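Local coordinates for SnoaL-like domain-containing protein (Agrobacterium tumefaciens str. C58, PDB 3DXO) that is of unknown function but, as a member of the SnoaL-like family of the NTF2 clan, may act as an isomerase on a small-molecule substrate, at residues Met2-His5 and Leu6-Gln10; Trp16-Asp20 and Asn21-Arg25; His26-Gly29 and Gln30-Glu34; Thr36-Asp40 and Pro41-Gly45. All coordinates share one frame; numbering follows the deposited sequence. Where two conformers were deposited one is given.

Contact 1: Met2-His5 and Leu6-Gln10; sequences MTQH and LTIAQ
Thr3 and Thr7 stand one turn apart at the start of helix 3-17, the N-terminal helix of this NTF2-like alpha+beta fold, and they meet through the hydroxyl of the later residue. Thr7 OG1 turns back along the helix and donates to Thr3 O at 3.1 Å, arriving from above the carbonyl plane, 43° out of it. A first torsion of -58°, with OG1 beside the residue's own N, brings the hydroxyl to that oxygen. Thr7 N donates to the same Thr3 O at 2.9 Å, so one residue grips Thr3 O with two donors. The methyl Thr3 CG2 slants across the Thr7 side chain, 3.9 Å from Thr7 OG1.

On another flank of the helix, Gln4 and Ile8 run side by side and point the same way. The Gln4 chain bends at its second torsion and runs its CG and amide carbon beside Ile8 CD1, with Gln4 CG 4.0 Å from Ile8 CD1. Gln4 CD also lies 4.0 Å above one face of the His5 ring, displaced toward its rim. His5 turns its ring to strand 79-87, where ND1 is hydrogen-bonded to Thr80 OG1, and Gln4 and Ile8 also touch Thr80. Leu6 and Ala9 pack on Leu69 and Pro73 of strand 66-76, seating the helix on the sheet. One turn on from His5, Ala9 N donates to His5 O at 3.2 Å, and Ala9 CB lies 3.5 Å from that same His5 O.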
# COMPACT_ATOMS: atom_id res chain seq x y z
N MSE B 2 -8.85 -14.22 4.83
CA MSE B 2 -9.83 -13.12 4.55
C MSE B 2 -10.38 -12.51 5.84
O MSE B 2 -10.35 -11.29 6.03
CB MSE B 2 -11.02 -13.60 3.66
CG MSE B 2 -10.80 -13.48 2.12
SE MSE B 2 -12.37 -13.94 0.90
CE MSE B 2 -11.66 -13.20 -0.86
N THR B 3 -10.92 -13.36 6.72
CA THR B 3 -11.51 -12.84 7.98
C THR B 3 -10.45 -12.16 8.83
O THR B 3 -10.71 -11.10 9.42
CB THR B 3 -12.22 -13.88 8.84
OG1 THR B 3 -13.37 -14.37 8.14
CG2 THR B 3 -12.71 -13.25 10.13
N GLN B 4 -9.26 -12.74 8.90
CA GLN B 4 -8.16 -12.09 9.62
C GLN B 4 -7.95 -10.65 9.07
O GLN B 4 -7.75 -9.71 9.86
CB GLN B 4 -6.89 -12.99 9.59
CG GLN B 4 -5.55 -12.37 10.11
CD GLN B 4 -4.49 -12.08 8.99
OE1 GLN B 4 -4.03 -10.95 8.83
NE2 GLN B 4 -4.11 -13.12 8.24
N HIS B 5 -8.07 -10.46 7.74
CA HIS B 5 -7.92 -9.12 7.14
C HIS B 5 -9.10 -8.19 7.40
O HIS B 5 -8.94 -6.96 7.43
CB HIS B 5 -7.66 -9.17 5.63
CG HIS B 5 -6.42 -9.94 5.26
ND1 HIS B 5 -5.16 -9.58 5.69
CD2 HIS B 5 -6.26 -11.05 4.50
CE1 HIS B 5 -4.28 -10.45 5.22
NE2 HIS B 5 -4.92 -11.34 4.48
N LEU B 6 -10.30 -8.76 7.57
CA LEU B 6 -11.49 -7.95 7.85
C LEU B 6 -11.39 -7.44 9.29
O LEU B 6 -11.60 -6.23 9.55
CB LEU B 6 -12.77 -8.75 7.61
CG LEU B 6 -14.08 -8.00 7.87
CD1 LEU B 6 -14.16 -6.70 7.06
CD2 LEU B 6 -15.29 -8.91 7.61
N THR B 7 -11.04 -8.35 10.20
CA THR B 7 -10.89 -8.01 11.61
C THR B 7 -9.87 -6.87 11.78
O THR B 7 -10.11 -5.90 12.52
CB THR B 7 -10.46 -9.25 12.43
OG1 THR B 7 -11.44 -10.29 12.27
CG2 THR B 7 -10.27 -8.91 13.90
N ILE B 8 -8.76 -6.97 11.08
CA ILE B 8 -7.72 -5.96 11.19
C ILE B 8 -8.26 -4.61 10.70
O ILE B 8 -8.10 -3.60 11.39
CB ILE B 8 -6.43 -6.40 10.45
CG1 ILE B 8 -5.86 -7.66 11.12
CG2 ILE B 8 -5.40 -5.28 10.46
CD1 ILE B 8 -4.84 -8.46 10.29
N ALA B 9 -8.97 -4.62 9.55
CA ALA B 9 -9.53 -3.39 9.00
C ALA B 9 -10.53 -2.80 10.01
O ALA B 9 -10.48 -1.60 10.32
CB ALA B 9 -10.19 -3.66 7.68
N GLN B 10 -11.37 -3.66 10.56
CA GLN B 10 -12.38 -3.21 11.54
C GLN B 10 -11.80 -2.68 12.81
O GLN B 10 -12.28 -1.69 13.29
CB GLN B 10 -13.34 -4.33 11.90
CG GLN B 10 -14.25 -4.70 10.76
CD GLN B 10 -14.96 -5.99 11.00
OE1 GLN B 10 -14.50 -6.82 11.76
NE2 GLN B 10 -16.08 -6.17 10.33

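Contact 2: Trp16-Asp20 and Asn21-Arg25; sequences WNEED and NERRR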
# COMPACT_ATOMS: atom_id res chain seq x y z
N TRP B 16 -10.26 4.81 14.88
CA TRP B 16 -10.49 6.14 14.30
C TRP B 16 -11.89 6.68 14.56
O TRP B 16 -12.11 7.87 14.55
CB TRP B 16 -10.23 6.16 12.79
CG TRP B 16 -8.79 6.24 12.44
CD1 TRP B 16 -7.94 5.20 12.29
CD2 TRP B 16 -8.02 7.44 12.22
NE1 TRP B 16 -6.68 5.67 11.96
CE2 TRP B 16 -6.70 7.03 11.92
CE3 TRP B 16 -8.33 8.80 12.20
CZ2 TRP B 16 -5.69 7.94 11.63
CZ3 TRP B 16 -7.33 9.70 11.91
CH2 TRP B 16 -6.03 9.27 11.64
N ASN B 17 -12.85 5.79 14.76
CA ASN B 17 -14.24 6.21 14.97
C ASN B 17 -14.65 6.34 16.41
O ASN B 17 -15.79 6.67 16.71
CB ASN B 17 -15.18 5.22 14.28
CG ASN B 17 -15.17 5.37 12.81
OD1 ASN B 17 -15.30 6.48 12.29
ND2 ASN B 17 -15.08 4.24 12.10
N GLU B 18 -13.73 6.00 17.31
CA GLU B 18 -14.00 6.08 18.73
C GLU B 18 -14.05 7.56 19.14
O GLU B 18 -13.11 8.36 18.97
CB GLU B 18 -12.97 5.30 19.53
CG GLU B 18 -13.08 5.50 21.02
CD GLU B 18 -14.47 5.21 21.57
OE1 GLU B 18 -15.09 4.24 21.16
OE2 GLU B 18 -14.95 5.95 22.43
N GLU B 19 -15.21 7.87 19.71
CA GLU B 19 -15.58 9.19 20.18
C GLU B 19 -14.80 9.66 21.42
O GLU B 19 -14.37 10.79 21.50
CB GLU B 19 -17.10 9.12 20.41
CG GLU B 19 -17.74 10.31 20.93
CD GLU B 19 -17.75 10.39 22.45
OE1 GLU B 19 -17.95 9.38 23.16
OE2 GLU B 19 -17.57 11.53 22.94
N ASP B 20 -14.59 8.76 22.38
CA ASP B 20 -13.91 9.10 23.64
C ASP B 20 -12.40 8.95 23.50
O ASP B 20 -11.92 7.92 23.04
CB ASP B 20 -14.38 8.18 24.72
CG ASP B 20 -13.97 8.64 26.06
OD1 ASP B 20 -14.47 9.69 26.51
OD2 ASP B 20 -13.20 7.93 26.71
N ASN B 21 -11.65 9.97 23.89
CA ASN B 21 -10.19 9.94 23.78
C ASN B 21 -9.58 8.83 24.66
O ASN B 21 -8.65 8.14 24.25
CB ASN B 21 -9.58 11.34 24.08
CG ASN B 21 -9.91 12.42 22.98
OD1 ASN B 21 -9.85 12.15 21.76
ND2 ASN B 21 -10.21 13.65 23.42
N GLU B 22 -10.09 8.64 25.87
CA GLU B 22 -9.58 7.60 26.74
C GLU B 22 -9.79 6.21 26.20
O GLU B 22 -8.87 5.42 26.20
CB GLU B 22 -10.30 7.65 28.05
CG GLU B 22 -9.73 8.62 28.97
CD GLU B 22 -9.14 7.91 30.15
OE1 GLU B 22 -9.68 6.79 30.49
OE2 GLU B 22 -8.18 8.47 30.76
N ARG B 23 -10.99 5.90 25.76
CA ARG B 23 -11.24 4.59 25.21
C ARG B 23 -10.32 4.33 24.04
O ARG B 23 -9.83 3.20 23.87
CB ARG B 23 -12.68 4.45 24.79
CG ARG B 23 -13.59 4.40 25.98
CD ARG B 23 -15.02 4.12 25.56
NE ARG B 23 -15.89 4.03 26.74
CZ ARG B 23 -17.16 3.64 26.73
NH1 ARG B 23 -17.73 3.18 25.61
NH2 ARG B 23 -17.84 3.59 27.86
N ARG B 24 -10.04 5.37 23.26
CA ARG B 24 -9.15 5.24 22.12
C ARG B 24 -7.72 4.91 22.52
O ARG B 24 -7.07 4.14 21.84
CB ARG B 24 -9.18 6.51 21.35
CG ARG B 24 -8.81 6.36 19.89
CD ARG B 24 -8.92 7.73 19.19
NE ARG B 24 -9.94 8.50 19.92
CZ ARG B 24 -10.38 9.68 19.61
NH1 ARG B 24 -9.93 10.23 18.56
NH2 ARG B 24 -11.29 10.29 20.32
N ARG B 25 -7.22 5.48 23.61
CA ARG B 25 -5.86 5.11 24.04
C ARG B 25 -5.81 3.63 24.31
O ARG B 25 -4.90 2.93 23.88
CB ARG B 25 -5.40 5.85 25.28
CG ARG B 25 -5.25 7.29 25.04
CD ARG B 25 -4.68 7.98 26.26
NE ARG B 25 -4.98 9.39 26.11
CZ ARG B 25 -5.90 10.07 26.79
NH1 ARG B 25 -6.61 9.54 27.82
NH2 ARG B 25 -6.07 11.36 26.48
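Asp20 and Arg23 meet at the start of helix 21-31 in the compact part of this turn. Asp20 OD2 accepts from Arg23 N at 3.1 Å, met on its anti side and 18° out of the carboxylate plane. With CG anti to the backbone N (chi1 -167°), the carboxylate reaches forward over the first turn. Asp20 O is taken up as well, by Arg24 N at 3.2 Å. Glu18 braces the cap from behind: its chain bends at the second torsion and returns OE2 to Asp20 N, which donates to it at 2.8 Å, while Glu18 CG packs 4.0 Å from Arg24 CB.

Asp20 is thus the N-cap of helix 21-31, and residues 18-20 form the connection between the first two helices of the NTF2-like fold. Arg24 folds inward over this connection through a bend at its third torsion. Glu18 O lies over one face of the Arg24 guanidinium, displaced from CZ toward NH2, an approach that makes no hydrogen bond; Asp20 C sits at the edge, in plane. Deeper in, Arg24 touches Ile55 of helix 47-61, and its NH1 comes close to the like-charged Arg59.

The outer side is looser. Arg23 crosses the Glu18 side chain and then runs extended from CG to NE, keeping NE 4.8 Å from Glu18 OE2, near an opposite charge yet not in contact with it. Its guanidinium is turned 38° against the Glu18 carboxylate. Further along the exposed surface, Glu22 OE2 and Arg25 NH1 form a salt bridge at 3.5 Å, with OE2 at the edge of the guanidinium, in plane.

Contact 3: His26-Gly29 and Gln30-Glu34; sequences HLVG and QAWAE
Val28 O accepts from Trp32 N at 2.8 Å, the last of three successive i to i+4 bonds that close helix 21-31. Before it come Ala31 N to Leu27 O at 2.9 Å and Gln30 N to His26 O at 3.0 Å. The carbonyls of residues 26 to 28 are therefore each paired with an amide one turn on. Trp32 is the first residue to leave helical backbone angles, and its own carbonyl finds partners outside the helix: Gln48 NE2 donates a hydrogen bond to Trp32 O, and Arg108 NE adds a weak one.

Side chains follow the same one-turn spacing. Val28 CG1, anti to the backbone N with chi1 168°, packs 3.8 Å from Trp32 CB. The other branch, Val28 CG2, lies 4.2 Å above one face of the Trp32 indole, so both methyls of Val28 stand on the same side of the ring, CG1 near CB and CG, CG2 offset toward the rim. On the exposed flank, Gln30 bends at its second torsion and, in one of two conformers of His26, places CG over the imidazole face in a CH-pi contact, 4.2 Å from the ring centroid; the split position leaves this contact doubtful.

Around this helix end, Trp32 touches Ala15 of helix 3-17 and Ile51 of helix 47-61, and Val28 rests on Gln48. The backbone of Ala31 and Ala33 hydrogen-bonds with Ile109, which joins the helix terminus and the short strand 32-33 to the beginning of the long strand 109-117.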
# COMPACT_ATOMS: atom_id res chain seq x y z
N HIS B 26 -6.81 3.16 25.02
CA HIS B 26 -6.99 1.74 25.34
C HIS B 26 -7.01 0.90 24.06
O HIS B 26 -6.39 -0.12 23.97
CB HIS B 26 -8.28 1.52 26.18
CG HIS B 26 -8.82 0.11 26.14
ND1 HIS B 26 -8.27 -0.92 26.87
CD2 HIS B 26 -9.87 -0.42 25.47
CE1 HIS B 26 -8.93 -2.03 26.63
NE2 HIS B 26 -9.91 -1.76 25.79
N LEU B 27 -7.74 1.35 23.07
CA LEU B 27 -7.85 0.60 21.81
C LEU B 27 -6.51 0.54 21.06
O LEU B 27 -6.11 -0.52 20.60
CB LEU B 27 -8.93 1.20 20.88
CG LEU B 27 -10.41 1.18 21.28
CD1 LEU B 27 -11.31 1.91 20.27
CD2 LEU B 27 -10.86 -0.25 21.50
N VAL B 28 -5.83 1.69 20.92
CA VAL B 28 -4.50 1.78 20.29
C VAL B 28 -3.51 0.95 21.13
O VAL B 28 -2.70 0.19 20.58
CB VAL B 28 -4.01 3.24 20.17
CG1 VAL B 28 -2.52 3.31 19.78
CG2 VAL B 28 -4.88 4.02 19.21
N GLY B 29 -3.58 1.07 22.46
CA GLY B 29 -2.76 0.25 23.33
C GLY B 29 -2.89 -1.22 22.95
O GLY B 29 -1.89 -1.89 22.79
N GLN B 30 -4.11 -1.72 22.74
CA GLN B 30 -4.31 -3.14 22.44
C GLN B 30 -3.86 -3.53 21.03
O GLN B 30 -3.07 -4.46 20.85
CB GLN B 30 -5.78 -3.53 22.64
CG GLN B 30 -6.38 -3.28 24.05
CD GLN B 30 -5.79 -4.17 25.15
OE1 GLN B 30 -5.59 -3.70 26.27
NE2 GLN B 30 -5.52 -5.44 24.83
N ALA B 31 -4.35 -2.80 20.03
CA ALA B 31 -4.08 -3.13 18.62
C ALA B 31 -2.69 -2.74 18.11
O ALA B 31 -2.09 -3.45 17.30
CB ALA B 31 -5.15 -2.50 17.72
N TRP B 32 -2.18 -1.59 18.53
CA TRP B 32 -0.88 -1.12 18.02
C TRP B 32 0.35 -1.57 18.80
O TRP B 32 0.28 -1.73 20.00
CB TRP B 32 -0.86 0.41 17.97
CG TRP B 32 -1.35 1.05 16.72
CD1 TRP B 32 -0.57 1.68 15.79
CD2 TRP B 32 -2.69 1.16 16.25
NE1 TRP B 32 -1.35 2.19 14.78
CE2 TRP B 32 -2.66 1.88 15.04
CE3 TRP B 32 -3.92 0.72 16.74
CZ2 TRP B 32 -3.79 2.16 14.31
CZ3 TRP B 32 -5.05 1.02 16.01
CH2 TRP B 32 -4.98 1.73 14.81
N ALA B 33 1.48 -1.72 18.10
CA ALA B 33 2.75 -2.08 18.72
C ALA B 33 3.44 -0.86 19.35
O ALA B 33 3.11 0.29 19.03
CB ALA B 33 3.67 -2.71 17.72
N GLU B 34 4.38 -1.10 20.27
CA GLU B 34 5.14 -0.03 20.89
C GLU B 34 6.03 0.63 19.83
O GLU B 34 6.08 1.85 19.74
CB GLU B 34 5.93 -0.51 22.12
CG GLU B 34 4.98 -0.95 23.24
CD GLU B 34 5.64 -1.22 24.60
OE1 GLU B 34 6.88 -1.39 24.71
OE2 GLU B 34 4.88 -1.25 25.60

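Contact 4: Thr36-Asp40 and Pro41-Gly45; sequences TRYVD and PLMQG
Asp40 curls over the turn and takes hold of Leu42 and Met43. Its CG stands between the backbone N and the carbonyl carbon (chi1 72°), the crowded position, and this points the carboxylate back across the loop. Asp40 OD1 accepts from Leu42 N at 2.7 Å, which closes an Asx turn, and more weakly from Met43 N. The other oxygen, OD2, receives the Tyr38 hydroxyl at 2.6 Å on its anti side, near the plane of the Tyr38 ring. One carboxylate thereby links the tip of the turn to an aromatic side chain on the strand before it.

The frame is an antiparallel beta hairpin of strands 36-39 and 44-46, the latter at the outer edge of the mixed sheet within the chain. Tyr38 and Gly45 form a hydrogen-bonded pair, N to O in both directions at 3.0 Å, and Asp40 N donates to Met43 O at 2.9 Å beside the loop. Tyr38 leaves the strand with CG anti to the backbone N (chi1 177°), and its ring edge carbon CE1 comes 4.1 Å from Met43 CB. Selenomethionine Met43 bends at its third torsion; SE sits obliquely 5.5 Å from the Tyr38 ring centroid, a Met-aromatic contact. Trp16 and Met54 touch both side chains.

On the other face, Val39 and Gln44 oppose one another as a non-hydrogen-bonded pair, with the methyl Val39 CG2 4.2 Å from Gln44 CB. Val39 also packs on Phe79 of the second subunit, and Pro41 on His76 of that same subunit.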
# COMPACT_ATOMS: atom_id res chain seq x y z
N THR B 36 5.78 1.40 16.53
CA THR B 36 4.82 1.47 15.44
C THR B 36 4.97 2.82 14.77
O THR B 36 5.45 3.77 15.39
CB THR B 36 3.35 1.25 15.91
OG1 THR B 36 2.50 1.12 14.76
CG2 THR B 36 2.85 2.40 16.79
N ARG B 37 4.54 2.90 13.51
CA ARG B 37 4.74 4.09 12.70
C ARG B 37 3.57 4.28 11.74
O ARG B 37 3.07 3.31 11.15
CB ARG B 37 6.00 3.84 11.86
CG ARG B 37 6.78 5.03 11.39
CD ARG B 37 8.00 5.26 12.25
NE ARG B 37 9.06 5.83 11.42
CZ ARG B 37 9.14 7.12 11.07
NH1 ARG B 37 8.22 8.01 11.49
NH2 ARG B 37 10.16 7.53 10.30
N TYR B 38 3.14 5.52 11.57
CA TYR B 38 2.05 5.86 10.67
C TYR B 38 2.46 7.03 9.77
O TYR B 38 3.12 7.97 10.20
CB TYR B 38 0.80 6.24 11.49
CG TYR B 38 -0.38 6.69 10.68
CD1 TYR B 38 -0.43 7.96 10.12
CD2 TYR B 38 -1.46 5.85 10.48
CE1 TYR B 38 -1.52 8.39 9.37
CE2 TYR B 38 -2.55 6.26 9.74
CZ TYR B 38 -2.58 7.54 9.18
OH TYR B 38 -3.66 7.96 8.42
N VAL B 39 2.06 6.97 8.51
CA VAL B 39 2.25 8.10 7.60
C VAL B 39 1.21 8.06 6.49
O VAL B 39 0.97 7.00 5.89
CB VAL B 39 3.69 8.20 6.97
CG1 VAL B 39 3.98 7.05 6.01
CG2 VAL B 39 3.84 9.52 6.25
N ASP B 40 0.57 9.20 6.25
CA ASP B 40 -0.36 9.38 5.13
C ASP B 40 -0.02 10.73 4.46
O ASP B 40 0.98 11.37 4.84
CB ASP B 40 -1.84 9.22 5.57
CG ASP B 40 -2.37 10.40 6.41
OD1 ASP B 40 -1.84 11.54 6.36
OD2 ASP B 40 -3.36 10.16 7.12
N PRO B 41 -0.82 11.18 3.49
CA PRO B 41 -0.38 12.46 2.85
C PRO B 41 -0.46 13.71 3.72
O PRO B 41 0.14 14.72 3.38
CB PRO B 41 -1.31 12.61 1.63
CG PRO B 41 -2.10 11.32 1.55
CD PRO B 41 -2.06 10.66 2.90
N LEU B 42 -1.20 13.66 4.82
CA LEU B 42 -1.39 14.82 5.70
C LEU B 42 -0.76 14.70 7.09
O LEU B 42 -0.62 15.68 7.80
CB LEU B 42 -2.90 14.98 5.94
CG LEU B 42 -3.81 15.13 4.72
CD1 LEU B 42 -5.32 15.13 5.10
CD2 LEU B 42 -3.39 16.41 3.97
N MSE B 43 -0.37 13.49 7.46
CA MSE B 43 0.04 13.18 8.81
C MSE B 43 1.14 12.15 8.96
O MSE B 43 1.41 11.34 8.05
CB MSE B 43 -1.14 12.47 9.48
CG MSE B 43 -2.15 13.29 10.14
SE MSE B 43 -3.58 12.09 10.61
CE MSE B 43 -4.63 12.53 9.09
N GLN B 44 1.68 12.11 10.18
CA GLN B 44 2.60 11.07 10.57
C GLN B 44 2.59 10.94 12.10
O GLN B 44 2.18 11.85 12.79
CB GLN B 44 4.01 11.34 10.02
CG GLN B 44 4.74 12.52 10.64
CD GLN B 44 6.05 12.83 9.92
OE1 GLN B 44 6.42 12.16 8.95
NE2 GLN B 44 6.75 13.85 10.39
N GLY B 45 2.99 9.78 12.61
CA GLY B 45 3.09 9.60 14.05
C GLY B 45 3.91 8.38 14.38
O GLY B 45 4.14 7.55 13.50

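In the fold
The four contacts follow in series along the first 45 residues. Contacts 1 and 2 share helix 3-17, contacts 2 and 3 share helix 21-31, and contact 4 is the hairpin reached after strand 32-33. Contacts 1 and 4 lie on opposite sides of the chain's centre, about 21 Å apart between centres. Contacts 2 and 3, about 12 Å apart, touch through Glu18 CB and Leu27 CD1 at 3.8 Å. Contacts 2 and 4, though 18 Å apart at their centres, meet where Trp16 reaches Tyr38 and Met43. The helices thus pack on the sheet in part through Trp16, Tyr38 and Met43, as in the helix-on-sheet cone of NTF2-like proteins.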